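Local coordinates for protein SnoaL-like polyketide cyclase (Agrobacterium tumefaciens str. C58, PDB 3EHC) that is of unknown function but belongs to the SnoaL-like polyketide cyclases of the NTF2 clan, and so may act on a small molecule held in its cone-shaped fold, at residues D7-Y12 with E100-D105; D22-F27 with S42-M47; E63-D68 with L72-F77. All coordinates share one frame; numbering follows the deposited sequence.

Interaction 1 (D7-Y12 with E100-D105); sequences DIYLAY and EHVFYD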
loop_
_atom_site.group_PDB
_atom_site.type_symbol
_atom_site.label_atom_id
_atom_site.label_comp_id
_atom_site.label_asym_id
_atom_site.label_seq_id
_atom_site.Cartn_x
_atom_site.Cartn_y
_atom_site.Cartn_z
ATOM N N ASP B 7 0.499 5.654 18.666
ATOM C CA ASP B 7 0.815 4.917 19.872
ATOM C C ASP B 7 -0.007 3.653 19.997
ATOM O O ASP B 7 0.553 2.611 20.320
ATOM C CB ASP B 7 0.636 5.790 21.106
ATOM C CG ASP B 7 1.618 6.922 21.152
ATOM O OD1 ASP B 7 2.795 6.707 20.840
ATOM O OD2 ASP B 7 1.219 8.032 21.516
ATOM N N ILE B 8 -1.323 3.759 19.756
ATOM C CA ILE B 8 -2.251 2.610 19.792
ATOM C C ILE B 8 -1.768 1.527 18.781
ATOM O O ILE B 8 -1.665 0.344 19.119
ATOM C CB ILE B 8 -3.712 3.046 19.511
ATOM C CG1 ILE B 8 -4.153 4.119 20.526
ATOM C CG2 ILE B 8 -4.628 1.857 19.570
ATOM C CD1 ILE B 8 -5.390 4.894 20.153
ATOM N N TYR B 9 -1.419 1.973 17.570
ATOM C CA TYR B 9 -0.970 1.093 16.524
ATOM C C TYR B 9 0.326 0.356 16.868
ATOM O O TYR B 9 0.415 -0.847 16.647
ATOM C CB TYR B 9 -0.786 1.863 15.214
ATOM C CG TYR B 9 -0.495 0.949 14.052
ATOM C CD1 TYR B 9 -1.434 -0.003 13.652
ATOM C CD2 TYR B 9 0.712 1.026 13.343
ATOM C CE1 TYR B 9 -1.183 -0.857 12.591
ATOM C CE2 TYR B 9 0.973 0.166 12.271
ATOM C CZ TYR B 9 0.007 -0.771 11.899
ATOM O OH TYR B 9 0.205 -1.625 10.841
ATOM N N LEU B 10 1.326 1.073 17.378
ATOM C CA LEU B 10 2.589 0.441 17.735
ATOM C C LEU B 10 2.398 -0.552 18.898
ATOM O O LEU B 10 3.070 -1.579 18.919
ATOM C CB LEU B 10 3.683 1.480 18.014
ATOM C CG LEU B 10 4.199 2.317 16.834
ATOM C CD1 LEU B 10 5.270 3.283 17.284
ATOM C CD2 LEU B 10 4.753 1.468 15.730
ATOM N N ALA B 11 1.460 -0.266 19.817
ATOM C CA ALA B 11 1.091 -1.199 20.894
ATOM C C ALA B 11 0.400 -2.441 20.301
ATOM O O ALA B 11 0.624 -3.554 20.743
ATOM C CB ALA B 11 0.203 -0.509 21.945
ATOM N N TYR B 12 -0.422 -2.243 19.276
ATOM C CA TYR B 12 -1.074 -3.357 18.554
ATOM C C TYR B 12 -0.045 -4.272 17.898
ATOM O O TYR B 12 -0.122 -5.497 18.033
ATOM C CB TYR B 12 -2.082 -2.807 17.521
ATOM C CG TYR B 12 -2.498 -3.733 16.390
ATOM C CD1 TYR B 12 -3.329 -4.818 16.611
ATOM C CD2 TYR B 12 -2.096 -3.478 15.080
ATOM C CE1 TYR B 12 -3.730 -5.656 15.558
ATOM C CE2 TYR B 12 -2.467 -4.309 14.036
ATOM C CZ TYR B 12 -3.294 -5.394 14.273
ATOM O OH TYR B 12 -3.665 -6.224 13.215
ATOM N N GLU B 100 4.186 -4.502 3.033
ATOM C CA GLU B 100 2.734 -4.425 3.010
ATOM C C GLU B 100 2.369 -2.950 3.241
ATOM O O GLU B 100 2.922 -2.304 4.138
ATOM C CB GLU B 100 2.134 -5.267 4.124
ATOM C CG GLU B 100 0.603 -5.351 4.098
ATOM C CD GLU B 100 0.012 -5.974 5.372
ATOM O OE1 GLU B 100 0.768 -6.564 6.171
ATOM O OE2 GLU B 100 -1.221 -5.877 5.571
ATOM N N HIS B 101 1.463 -2.431 2.412
ATOM C CA HIS B 101 0.910 -1.088 2.575
ATOM C C HIS B 101 -0.549 -1.200 2.975
ATOM O O HIS B 101 -1.376 -1.738 2.250
ATOM C CB HIS B 101 1.008 -0.298 1.299
ATOM C CG HIS B 101 2.409 0.094 0.950
ATOM N ND1 HIS B 101 2.704 0.978 -0.061
ATOM C CD2 HIS B 101 3.595 -0.285 1.479
ATOM C CE1 HIS B 101 4.011 1.144 -0.132
ATOM N NE2 HIS B 101 4.573 0.389 0.794
ATOM N N VAL B 102 -0.869 -0.656 4.135
ATOM C CA VAL B 102 -2.161 -0.916 4.741
ATOM C C VAL B 102 -2.761 0.369 5.326
ATOM O O VAL B 102 -2.072 1.178 5.926
ATOM C CB VAL B 102 -2.045 -2.103 5.775
ATOM C CG1 VAL B 102 -0.925 -1.841 6.725
ATOM C CG2 VAL B 102 -3.416 -2.436 6.486
ATOM N N PHE B 103 -4.050 0.548 5.066
ATOM C CA PHE B 103 -4.877 1.630 5.625
ATOM C C PHE B 103 -5.821 1.086 6.708
ATOM O O PHE B 103 -6.420 0.019 6.539
ATOM C CB PHE B 103 -5.722 2.307 4.518
ATOM C CG PHE B 103 -4.922 3.133 3.583
ATOM C CD1 PHE B 103 -4.270 2.539 2.504
ATOM C CD2 PHE B 103 -4.753 4.501 3.787
ATOM C CE1 PHE B 103 -3.475 3.291 1.665
ATOM C CE2 PHE B 103 -3.947 5.256 2.901
ATOM C CZ PHE B 103 -3.328 4.648 1.875
ATOM N N TYR B 104 -5.930 1.823 7.807
ATOM C CA TYR B 104 -6.839 1.495 8.903
ATOM C C TYR B 104 -7.796 2.646 9.171
ATOM O O TYR B 104 -7.385 3.808 9.234
ATOM C CB TYR B 104 -6.086 1.203 10.198
ATOM C CG TYR B 104 -5.030 0.113 10.106
ATOM C CD1 TYR B 104 -3.739 0.416 9.697
ATOM C CD2 TYR B 104 -5.327 -1.215 10.434
ATOM C CE1 TYR B 104 -2.758 -0.552 9.628
ATOM C CE2 TYR B 104 -4.344 -2.218 10.350
ATOM C CZ TYR B 104 -3.050 -1.868 9.950
ATOM O OH TYR B 104 -2.046 -2.816 9.863
ATOM N N ASP B 105 -9.078 2.310 9.301
ATOM C CA ASP B 105 -10.079 3.246 9.757
ATOM C C ASP B 105 -10.326 2.840 11.210
ATOM O O ASP B 105 -10.656 1.690 11.484
ATOM C CB ASP B 105 -11.315 3.163 8.849
ATOM C CG ASP B 105 -12.339 4.282 9.084
ATOM O OD1 ASP B 105 -12.030 5.393 9.633
ATOM O OD2 ASP B 105 -13.510 4.015 8.702
#

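Interaction 2 (D22-F27 with S42-M47); sequences DELGTF and SGYRDM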
loop_
_atom_site.group_PDB
_atom_site.type_symbol
_atom_site.label_atom_id
_atom_site.label_comp_id
_atom_site.label_asym_id
_atom_site.label_seq_id
_atom_site.Cartn_x
_atom_site.Cartn_y
_atom_site.Cartn_z
ATOM N N ASP B 22 -5.265 -13.021 22.885
ATOM C CA ASP B 22 -6.310 -12.867 23.893
ATOM C C ASP B 22 -6.586 -11.384 24.118
ATOM O O ASP B 22 -7.691 -11.002 24.480
ATOM C CB ASP B 22 -5.902 -13.507 25.229
ATOM C CG ASP B 22 -5.713 -15.015 25.134
ATOM O OD1 ASP B 22 -5.566 -15.541 24.016
ATOM O OD2 ASP B 22 -5.711 -15.677 26.188
ATOM N N GLU B 23 -5.557 -10.562 23.902
ATOM C CA GLU B 23 -5.636 -9.098 24.049
ATOM C C GLU B 23 -6.188 -8.375 22.803
ATOM O O GLU B 23 -6.381 -7.159 22.844
ATOM C CB GLU B 23 -4.227 -8.522 24.352
ATOM C CG GLU B 23 -3.444 -9.258 25.457
ATOM N N LEU B 24 -6.447 -9.108 21.715
ATOM C CA LEU B 24 -6.696 -8.496 20.395
ATOM C C LEU B 24 -7.842 -7.481 20.378
ATOM O O LEU B 24 -7.747 -6.438 19.727
ATOM C CB LEU B 24 -6.958 -9.589 19.354
ATOM C CG LEU B 24 -7.041 -9.219 17.874
ATOM C CD1 LEU B 24 -5.804 -8.458 17.395
ATOM C CD2 LEU B 24 -7.233 -10.506 17.089
ATOM N N GLY B 25 -8.918 -7.785 21.089
ATOM C CA GLY B 25 -10.057 -6.877 21.198
ATOM C C GLY B 25 -9.812 -5.524 21.862
ATOM O O GLY B 25 -10.674 -4.649 21.780
ATOM N N THR B 26 -8.667 -5.352 22.531
ATOM C CA THR B 26 -8.214 -4.031 22.995
ATOM C C THR B 26 -7.993 -3.101 21.813
ATOM O O THR B 26 -8.257 -1.907 21.906
ATOM C CB THR B 26 -6.910 -4.143 23.842
ATOM O OG1 THR B 26 -7.244 -4.649 25.140
ATOM C CG2 THR B 26 -6.185 -2.790 24.006
ATOM N N PHE B 27 -7.536 -3.676 20.693
ATOM C CA PHE B 27 -7.097 -2.934 19.507
ATOM C C PHE B 27 -8.015 -3.074 18.278
ATOM O O PHE B 27 -7.946 -2.253 17.373
ATOM C CB PHE B 27 -5.698 -3.419 19.120
ATOM C CG PHE B 27 -4.690 -3.354 20.238
ATOM C CD1 PHE B 27 -4.204 -2.137 20.680
ATOM C CD2 PHE B 27 -4.209 -4.516 20.829
ATOM C CE1 PHE B 27 -3.275 -2.074 21.695
ATOM C CE2 PHE B 27 -3.278 -4.457 21.850
ATOM C CZ PHE B 27 -2.811 -3.232 22.282
ATOM N N SER B 42 -13.094 -12.339 15.681
ATOM C CA SER B 42 -12.665 -13.761 15.674
ATOM C C SER B 42 -12.109 -14.199 14.310
ATOM O O SER B 42 -11.147 -14.972 14.247
ATOM C CB SER B 42 -13.771 -14.722 16.186
ATOM O OG SER B 42 -14.859 -14.804 15.285
ATOM N N GLY B 43 -12.689 -13.678 13.230
ATOM C CA GLY B 43 -12.138 -13.888 11.896
ATOM C C GLY B 43 -10.769 -13.260 11.713
ATOM O O GLY B 43 -9.927 -13.815 11.029
ATOM N N TYR B 44 -10.575 -12.100 12.337
ATOM C CA TYR B 44 -9.328 -11.362 12.337
ATOM C C TYR B 44 -8.261 -12.108 13.135
ATOM O O TYR B 44 -7.112 -12.223 12.684
ATOM C CB TYR B 44 -9.573 -9.957 12.907
ATOM C CG TYR B 44 -8.578 -8.904 12.471
ATOM C CD1 TYR B 44 -7.335 -8.817 13.083
ATOM C CD2 TYR B 44 -8.883 -7.984 11.466
ATOM C CE1 TYR B 44 -6.395 -7.859 12.706
ATOM C CE2 TYR B 44 -7.940 -7.005 11.070
ATOM C CZ TYR B 44 -6.694 -6.958 11.703
ATOM O OH TYR B 44 -5.728 -6.018 11.371
ATOM N N ARG B 45 -8.637 -12.618 14.305
ATOM C CA ARG B 45 -7.750 -13.453 15.129
ATOM C C ARG B 45 -7.309 -14.697 14.362
ATOM O O ARG B 45 -6.141 -15.055 14.387
ATOM C CB ARG B 45 -8.446 -13.853 16.435
ATOM C CG ARG B 45 -7.573 -14.654 17.403
ATOM C CD ARG B 45 -8.289 -14.967 18.737
ATOM N NE ARG B 45 -8.552 -13.758 19.533
ATOM C CZ ARG B 45 -9.752 -13.192 19.724
ATOM N NH1 ARG B 45 -10.865 -13.696 19.179
ATOM N NH2 ARG B 45 -9.844 -12.098 20.476
ATOM N N ASP B 46 -8.250 -15.351 13.687
ATOM C CA ASP B 46 -7.956 -16.557 12.885
ATOM C C ASP B 46 -6.966 -16.261 11.780
ATOM O O ASP B 46 -6.104 -17.072 11.486
ATOM C CB ASP B 46 -9.221 -17.123 12.206
ATOM C CG ASP B 46 -10.237 -17.662 13.182
ATOM O OD1 ASP B 46 -9.881 -17.966 14.350
ATOM O OD2 ASP B 46 -11.407 -17.790 12.759
HETATM N N MSE B 47 -7.138 -15.113 11.141
HETATM C CA MSE B 47 -6.232 -14.648 10.096
HETATM C C MSE B 47 -4.801 -14.487 10.590
HETATM O O MSE B 47 -3.885 -14.948 9.934
HETATM C CB MSE B 47 -6.724 -13.326 9.510
HETATM C CG MSE B 47 -5.756 -12.645 8.554
HETATM SE SE MSE B 47 -6.318 -10.843 8.034
HETATM C CE MSE B 47 -5.858 -9.807 9.649
#

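Interaction 3 (E63-D68 with L72-F77); sequences EILVSD and LAARLF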
loop_
_atom_site.group_PDB
_atom_site.type_symbol
_atom_site.label_atom_id
_atom_site.label_comp_id
_atom_site.label_asym_id
_atom_site.label_seq_id
_atom_site.Cartn_x
_atom_site.Cartn_y
_atom_site.Cartn_z
ATOM N N GLU B 63 7.901 0.847 8.815
ATOM C CA GLU B 63 8.901 1.775 8.281
ATOM C C GLU B 63 8.341 3.196 8.278
ATOM O O GLU B 63 8.998 4.128 8.737
ATOM C CB GLU B 63 9.322 1.371 6.854
ATOM C CG GLU B 63 10.341 2.326 6.183
ATOM C CD GLU B 63 10.646 1.981 4.742
ATOM O OE1 GLU B 63 10.755 0.786 4.431
ATOM O OE2 GLU B 63 10.805 2.909 3.918
ATOM N N ILE B 64 7.129 3.346 7.760
ATOM C CA ILE B 64 6.476 4.660 7.616
ATOM C C ILE B 64 5.104 4.553 8.234
ATOM O O ILE B 64 4.425 3.566 8.011
ATOM C CB ILE B 64 6.287 5.157 6.142
ATOM C CG1 ILE B 64 7.586 5.073 5.333
ATOM C CG2 ILE B 64 5.709 6.601 6.172
ATOM C CD1 ILE B 64 7.410 5.155 3.844
ATOM N N LEU B 65 4.746 5.539 9.051
ATOM C CA LEU B 65 3.406 5.714 9.597
ATOM C C LEU B 65 2.903 7.142 9.258
ATOM O O LEU B 65 3.619 8.128 9.478
ATOM C CB LEU B 65 3.380 5.576 11.127
ATOM C CG LEU B 65 3.698 4.271 11.845
ATOM C CD1 LEU B 65 3.511 4.509 13.354
ATOM C CD2 LEU B 65 2.824 3.112 11.321
ATOM N N VAL B 66 1.693 7.229 8.697
ATOM C CA VAL B 66 1.016 8.496 8.470
ATOM C C VAL B 66 -0.383 8.388 9.079
ATOM O O VAL B 66 -1.126 7.437 8.814
ATOM C CB VAL B 66 0.845 8.853 6.989
ATOM C CG1 VAL B 66 0.500 10.334 6.881
ATOM C CG2 VAL B 66 2.079 8.510 6.142
ATOM N N SER B 67 -0.758 9.355 9.892
ATOM C CA SER B 67 -2.067 9.290 10.532
ATOM C C SER B 67 -2.686 10.647 10.825
ATOM O O SER B 67 -2.004 11.683 10.944
ATOM C CB SER B 67 -2.001 8.444 11.813
ATOM O OG SER B 67 -1.074 8.980 12.737
ATOM N N ASP B 68 -4.007 10.622 10.959
ATOM C CA ASP B 68 -4.759 11.789 11.419
ATOM C C ASP B 68 -5.673 11.368 12.582
ATOM O O ASP B 68 -5.336 10.450 13.334
ATOM C CB ASP B 68 -5.487 12.488 10.262
ATOM C CG ASP B 68 -6.444 11.575 9.508
ATOM O OD1 ASP B 68 -7.022 10.661 10.132
ATOM O OD2 ASP B 68 -6.618 11.786 8.280
ATOM N N LEU B 72 -5.033 5.665 9.878
ATOM C CA LEU B 72 -3.576 5.435 9.876
ATOM C C LEU B 72 -3.201 4.611 8.644
ATOM O O LEU B 72 -3.910 3.659 8.288
ATOM C CB LEU B 72 -3.090 4.765 11.186
ATOM C CG LEU B 72 -1.598 4.427 11.350
ATOM C CD1 LEU B 72 -1.158 4.540 12.780
ATOM C CD2 LEU B 72 -1.284 2.998 10.792
ATOM N N ALA B 73 -2.125 5.027 7.974
ATOM C CA ALA B 73 -1.534 4.269 6.876
ATOM C C ALA B 73 -0.131 3.836 7.315
ATOM O O ALA B 73 0.655 4.670 7.815
ATOM C CB ALA B 73 -1.470 5.128 5.640
ATOM N N ALA B 74 0.176 2.545 7.136
ATOM C CA ALA B 74 1.488 1.978 7.503
ATOM C C ALA B 74 2.172 1.318 6.303
ATOM O O ALA B 74 1.527 0.611 5.535
ATOM C CB ALA B 74 1.330 0.959 8.651
ATOM N N ARG B 75 3.468 1.591 6.125
ATOM C CA ARG B 75 4.343 0.741 5.331
ATOM C C ARG B 75 5.086 -0.159 6.314
ATOM O O ARG B 75 5.894 0.314 7.087
ATOM C CB ARG B 75 5.323 1.554 4.500
ATOM C CG ARG B 75 6.333 0.723 3.748
ATOM C CD ARG B 75 7.230 1.702 2.968
ATOM N NE ARG B 75 8.459 1.103 2.489
ATOM C CZ ARG B 75 8.529 0.362 1.386
ATOM N NH1 ARG B 75 7.455 0.135 0.621
ATOM N NH2 ARG B 75 9.682 -0.112 1.026
ATOM N N LEU B 76 4.775 -1.451 6.258
ATOM C CA LEU B 76 5.369 -2.485 7.075
ATOM C C LEU B 76 6.342 -3.249 6.196
ATOM O O LEU B 76 6.010 -3.580 5.050
ATOM C CB LEU B 76 4.287 -3.469 7.525
ATOM C CG LEU B 76 3.098 -2.878 8.280
ATOM C CD1 LEU B 76 1.919 -3.857 8.409
ATOM C CD2 LEU B 76 3.648 -2.472 9.597
ATOM N N PHE B 77 7.508 -3.554 6.761
ATOM C CA PHE B 77 8.555 -4.289 6.117
ATOM C C PHE B 77 8.712 -5.658 6.811
ATOM O O PHE B 77 8.764 -5.744 8.049
ATOM C CB PHE B 77 9.859 -3.481 6.172
ATOM C CG PHE B 77 11.058 -4.274 5.741
ATOM C CD1 PHE B 77 11.156 -4.720 4.428
ATOM C CD2 PHE B 77 12.057 -4.625 6.658
ATOM C CE1 PHE B 77 12.223 -5.473 4.011
ATOM C CE2 PHE B 77 13.159 -5.392 6.243
ATOM C CZ PHE B 77 13.234 -5.821 4.918
HETATM O O HOH W 1 12.592 -0.293 2.465
#

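Interaction 1 (D7-Y12 with E100-D105)
The concave side of the curved sheet in this NTF2-type alpha+beta cone is covered by helix 5-17, and here two of the helix's tyrosines reach down to strand 96-107. Tyr9 and Tyr104 carry the contact. Their hydroxyls, Tyr9 OH and Tyr104 OH, are hydrogen-bonded at 2.7 Å, and either could be the donor. Behind the hydroxyls the rings approach obliquely, with Tyr9 CE1 3.4 Å from Tyr104 CE1 and the ring planes inclined at 54°. With CG anti to the backbone N (chi1 -172°), the Tyr9 ring hangs from the helix toward the sheet, and the two side chains cross at about a right angle. Tyrosine suits both places, since its ring bridges a wide gap (the axes of 7-12 and 100-105 come no nearer than 12.3 Å) and its hydroxyl finds a polar partner in a buried setting. On the Tyr104 face away from Tyr9 CD1 lies Val102 CG2. Tyr12, one turn along, brings its ring edge toward Tyr104 OH, but its own hydroxyl bonds to Tyr44 OH of helix 40-54. Tyr9 also packs on Leu72, Ala74 and Leu76 of strand 71-80, while Tyr104 touches Ile111 of strand 110-118.

Interaction 2 (D22-F27 with S42-M47)
Leu24 and Arg45 bring the two backbones to 7.3 Å between their CA atoms, where the loop 22-27, helical in its backbone angles at 24-26 and tied by Thr26 N to Glu23 O and Phe27 N to Leu24 O, faces the regular helix 42-47. The side chain of Leu24 fills the gap. Its chi1 (-171°) swings CG away from the backbone N, and chi2 (54°) then turns the CD2 branch onto the helix, 3.6 Å from Arg45 CA and equally close to Arg45 CB. The same methyl reaches Tyr44 CD1 at 4.3 Å, approaching that ring obliquely, so one branch of the leucine sits against two successive residues of the helix. A branched aliphatic side chain suits this spot, because it is buried and meets mostly carbon.

Arg45 runs the other way. It and Leu24 slide past each other in opposite directions, the arginine extended as far as CD and then bent at chi3 (-67°), which brings the guanidinium back over the loop. Leu24 CD2 lies over one face of that group, and Leu24 CB is 4.0 Å from Arg45 NH2. An arginine can serve here because its aliphatic part covers the leucine while its charged end lies at the margin of the contact, where NE donates to the carbonyl oxygen of Phe21, just ahead of the loop. Asp22 OD1 is 5.7 Å from Arg45 NE, too far for a salt bridge, although its opposite charge may still favour the position electrostatically. Within the helix, the selenomethionine methyl Met47 CE lies 3.5 Å above the Tyr44 ring, over its centre.

Leu24 also packs on Leu41 and Leu48 of helix 40-54 and on Tyr12 of helix 5-17, while Tyr44 rests on Val32 of strand 32-34.

Interaction 3 (E63-D68 with L72-F77)
Ile64 and Arg75 form a hydrogen-bonded pair in the antiparallel beta hairpin of strands 62-67 and 71-80, and Val66 with Ala73 forms the next. Val66 N donates to Ala73 O at 2.9 Å and Ala73 N returns to Val66 O at 2.7 Å, both nearly straight. At the corner, Glu63 and Ile64 both face Arg75 in a classic beta bulge: Arg75 O takes Glu63 N at 2.7 Å and, weakly, Ile64 N. Arginine fits here because its long chain, with CG opposite the backbone N (chi1 175°) and extended to NE, lies across Ile64, Arg75 CD being 3.6 Å from Ile64 CD1, before ending in charge. Glu63 lies alongside, pointing the same way. In one of its two conformers a salt bridge joins Arg75 NE to Glu63 OE1 at 3.0 Å, the nitrogen standing 62° out of the carboxylate plane; this link may be partial.

The non-hydrogen-bonded pairs Leu65-Ala74 and Ser67-Leu72 place their side chains on the face toward helix 5-17. There Leu65 CD2 sits 3.7 Å from Ala74 CB and also meets Leu72 CD2; small alanine leaves room for the larger leucine opposite. Tyr9 of helix 5-17 lies over Leu65, and Ser67 OG bonds to Asn6, a polar ending suited to the edge of this apolar patch.

The other face, bearing Ile64, Val66, Ala73 and Arg75, turns to the second subunit: Ile64 and Arg75 pack on its Trp115, Val66 on its Phe103, and Ala73 on its own counterpart. Arg75 NH1 bonds to His101 of strand 96-107, which should steady the guanidinium. With Glu63 in that same conformer, a water donating to Glu63 OE1 accepts from Arg75 NH2.

In the fold
Along the chain, interaction 1 closes a loop within which interactions 2 and 3 follow in series. Interactions 1 and 3 are close, their centres about 7 Å apart, and share the main sheet, in which strands 96-107 and 71-80 are neighbours; Tyr104 N to Leu72 O joins them through the backbone. Interaction 2 lies about 14 Å from interaction 1 between centres and touches it through Tyr12 and Phe27, but its centre is about 20 Å from that of interaction 3, the nearest atoms about 8 Å apart. Helix 5-17 thus joins the sheet to the region of helix 40-54, as in NTF2-like folds, where helices cover the concave side of the sheet, while the opposite side is left for the dimer partner, which interactions 1 and 3 both touch.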